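Local structure of yncA (Salmonella typhimurium, 3DR6) at residues C[19-24]-C[89-93]. The protein is a putative acetyltransferase of the GNAT family, which probably transfers the acetyl group of acetyl-coenzyme A to an acceptor substrate. Residues are numbered along the deposited sequence; the frame is centred on the assembly and turned at random.
With EDO (1,2-ethanediol), chain I.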
loop_
_atom_site.group_PDB
_atom_site.type_symbol
_atom_site.label_atom_id
_atom_site.label_comp_id
_atom_site.label_asym_id
_atom_site.label_seq_id
_atom_site.Cartn_x
_atom_site.Cartn_y
_atom_site.Cartn_z
ATOM N N GLU C 19 -23.835 -3.957 6.167
ATOM C CA GLU C 19 -23.944 -4.001 7.630
ATOM C C GLU C 19 -22.644 -4.458 8.275
ATOM O O GLU C 19 -22.189 -3.859 9.232
ATOM C CB GLU C 19 -25.052 -4.947 8.076
ATOM C CG GLU C 19 -26.427 -4.439 7.853
ATOM C CD GLU C 19 -27.453 -5.333 8.537
ATOM O OE1 GLU C 19 -27.062 -6.426 9.027
ATOM O OE2 GLU C 19 -28.638 -4.938 8.580
ATOM N N ILE C 20 -22.070 -5.539 7.748
ATOM C CA ILE C 20 -20.839 -6.099 8.300
ATOM C C ILE C 20 -19.663 -5.111 8.129
ATOM O O ILE C 20 -18.872 -4.926 9.064
ATOM C CB ILE C 20 -20.507 -7.478 7.695
ATOM C CG1 ILE C 20 -21.595 -8.492 8.068
ATOM C CG2 ILE C 20 -19.140 -7.947 8.179
ATOM C CD1 ILE C 20 -21.668 -9.731 7.154
ATOM N N TYR C 21 -19.560 -4.506 6.939
ATOM C CA TYR C 21 -18.535 -3.467 6.643
ATOM C C TYR C 21 -18.619 -2.294 7.631
ATOM O O TYR C 21 -17.603 -1.900 8.241
ATOM C CB TYR C 21 -18.689 -2.943 5.198
ATOM C CG TYR C 21 -17.700 -1.857 4.832
ATOM C CD1 TYR C 21 -16.454 -2.192 4.311
ATOM C CD2 TYR C 21 -18.003 -0.498 5.015
ATOM C CE1 TYR C 21 -15.538 -1.202 3.976
ATOM C CE2 TYR C 21 -17.079 0.505 4.662
ATOM C CZ TYR C 21 -15.850 0.129 4.145
ATOM O OH TYR C 21 -14.892 1.076 3.799
ATOM N N ASN C 22 -19.824 -1.743 7.782
ATOM C CA ASN C 22 -20.079 -0.619 8.696
ATOM C C ASN C 22 -19.805 -0.953 10.151
ATOM O O ASN C 22 -19.279 -0.111 10.882
ATOM C CB ASN C 22 -21.511 -0.089 8.527
ATOM C CG ASN C 22 -21.685 0.684 7.232
ATOM O OD1 ASN C 22 -20.702 1.130 6.628
ATOM N ND2 ASN C 22 -22.940 0.858 6.802
ATOM N N HIS C 23 -20.147 -2.171 10.564
ATOM C CA HIS C 23 -19.748 -2.645 11.888
ATOM C C HIS C 23 -18.216 -2.593 12.056
ATOM O O HIS C 23 -17.709 -2.071 13.062
ATOM C CB HIS C 23 -20.235 -4.064 12.172
ATOM C CG HIS C 23 -19.597 -4.658 13.388
ATOM N ND1 HIS C 23 -18.536 -5.534 13.320
ATOM C CD2 HIS C 23 -19.803 -4.419 14.704
ATOM C CE1 HIS C 23 -18.141 -5.837 14.545
ATOM N NE2 HIS C 23 -18.904 -5.184 15.402
ATOM N N ALA C 24 -17.499 -3.146 11.073
ATOM C CA ALA C 24 -16.032 -3.147 11.119
ATOM C C ALA C 24 -15.518 -1.705 11.247
ATOM O O ALA C 24 -14.652 -1.411 12.083
ATOM C CB ALA C 24 -15.467 -3.810 9.887
ATOM N N TYR C 89 -14.309 -10.225 6.902
ATOM C CA TYR C 89 -15.045 -9.646 8.026
ATOM C C TYR C 89 -16.187 -10.568 8.417
ATOM O O TYR C 89 -16.999 -10.964 7.582
ATOM C CB TYR C 89 -15.563 -8.237 7.683
ATOM C CG TYR C 89 -14.464 -7.267 7.263
ATOM C CD1 TYR C 89 -13.425 -6.945 8.139
ATOM C CD2 TYR C 89 -14.465 -6.687 5.995
ATOM C CE1 TYR C 89 -12.385 -6.066 7.752
ATOM C CE2 TYR C 89 -13.446 -5.802 5.610
ATOM C CZ TYR C 89 -12.418 -5.505 6.500
ATOM O OH TYR C 89 -11.399 -4.646 6.135
ATOM N N VAL C 90 -16.229 -10.917 9.694
ATOM C CA VAL C 90 -17.288 -11.751 10.234
ATOM C C VAL C 90 -18.298 -10.873 11.011
ATOM O O VAL C 90 -17.924 -9.923 11.705
ATOM C CB VAL C 90 -16.679 -12.889 11.098
ATOM C CG1 VAL C 90 -17.755 -13.713 11.792
ATOM C CG2 VAL C 90 -15.778 -13.793 10.206
ATOM N N HIS C 91 -19.581 -11.190 10.851
ATOM C CA HIS C 91 -20.650 -10.443 11.491
ATOM C C HIS C 91 -20.479 -10.625 13.010
ATOM O O HIS C 91 -20.170 -11.736 13.459
ATOM C CB HIS C 91 -21.974 -11.022 11.016
ATOM C CG HIS C 91 -23.173 -10.281 11.518
ATOM N ND1 HIS C 91 -23.548 -10.283 12.844
ATOM C CD2 HIS C 91 -24.087 -9.524 10.867
ATOM C CE1 HIS C 91 -24.646 -9.559 12.989
ATOM N NE2 HIS C 91 -24.999 -9.095 11.802
ATOM N N PRO C 92 -20.693 -9.559 13.818
ATOM C CA PRO C 92 -20.400 -9.732 15.244
ATOM C C PRO C 92 -21.264 -10.754 15.990
ATOM O O PRO C 92 -20.906 -11.149 17.103
ATOM C CB PRO C 92 -20.590 -8.309 15.826
ATOM C CG PRO C 92 -21.572 -7.691 14.916
ATOM C CD PRO C 92 -21.195 -8.200 13.532
ATOM N N ALA C 93 -22.377 -11.175 15.400
ATOM C CA ALA C 93 -23.233 -12.200 16.008
ATOM C C ALA C 93 -22.732 -13.610 15.717
ATOM O O ALA C 93 -23.336 -14.595 16.176
ATOM C CB ALA C 93 -24.673 -12.046 15.514
HETATM C C1 EDO I . -16.844 -11.550 18.580
HETATM O O1 EDO I . -15.636 -11.173 17.937
HETATM C C2 EDO I . -17.947 -10.940 17.743
HETATM O O2 EDO I . -18.748 -10.113 18.587
HETATM O O HOH W 1 -27.603 -8.144 10.899
#
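Helix-on-sheet packing joins residues 19-24, the middle of helix 14-27, to residues 89-93, where strand 83-90 ends and the chain turns off into a loop. No direct hydrogen bond crosses between the two segments; the contact is made by apolar side chains, one CH-pi contact and a bridging water, and buries 387 Å² in all. Ile20 is the main contributor, with 82 Å² of its surface covered and its CA 5.4 Å from CA of His91. Its CG2 sits 3.6 Å from CB of Tyr89, its CG1 lies 3.9 Å from CD2 of His91, and its side chain also touches Val65 and Tyr68 of the adjacent strand 64-73. One helical turn on, CB of Ala24 lies over a face of the Tyr89 ring, 4.1 Å from its CD1. In the GNAT fold the first helix packs against the central sheet, and the strand equivalent to 83-90 leads into the loop that binds the pyrophosphate of acetyl-CoA in relatives, and probably does so here, and then into helix 99-113. Tyr89 still pairs through its backbone with Tyr68, and His91 with Thr66. Past the strand the contact becomes more polar and more open to solvent. Pro92 covers one face of the His23 imidazole, its CG 3.7 Å from the ring centroid and only 10° off the normal. At the outer margin, a water links Glu19 to His91, donating to OE1 of Glu19 at 2.6 Å and hydrogen-bonded to NE2 of His91 at 2.9 Å. ND1 of the His91 ring accepts a hydrogen bond from the backbone N of Ala93 (2.9 Å), tying the ring to the turn.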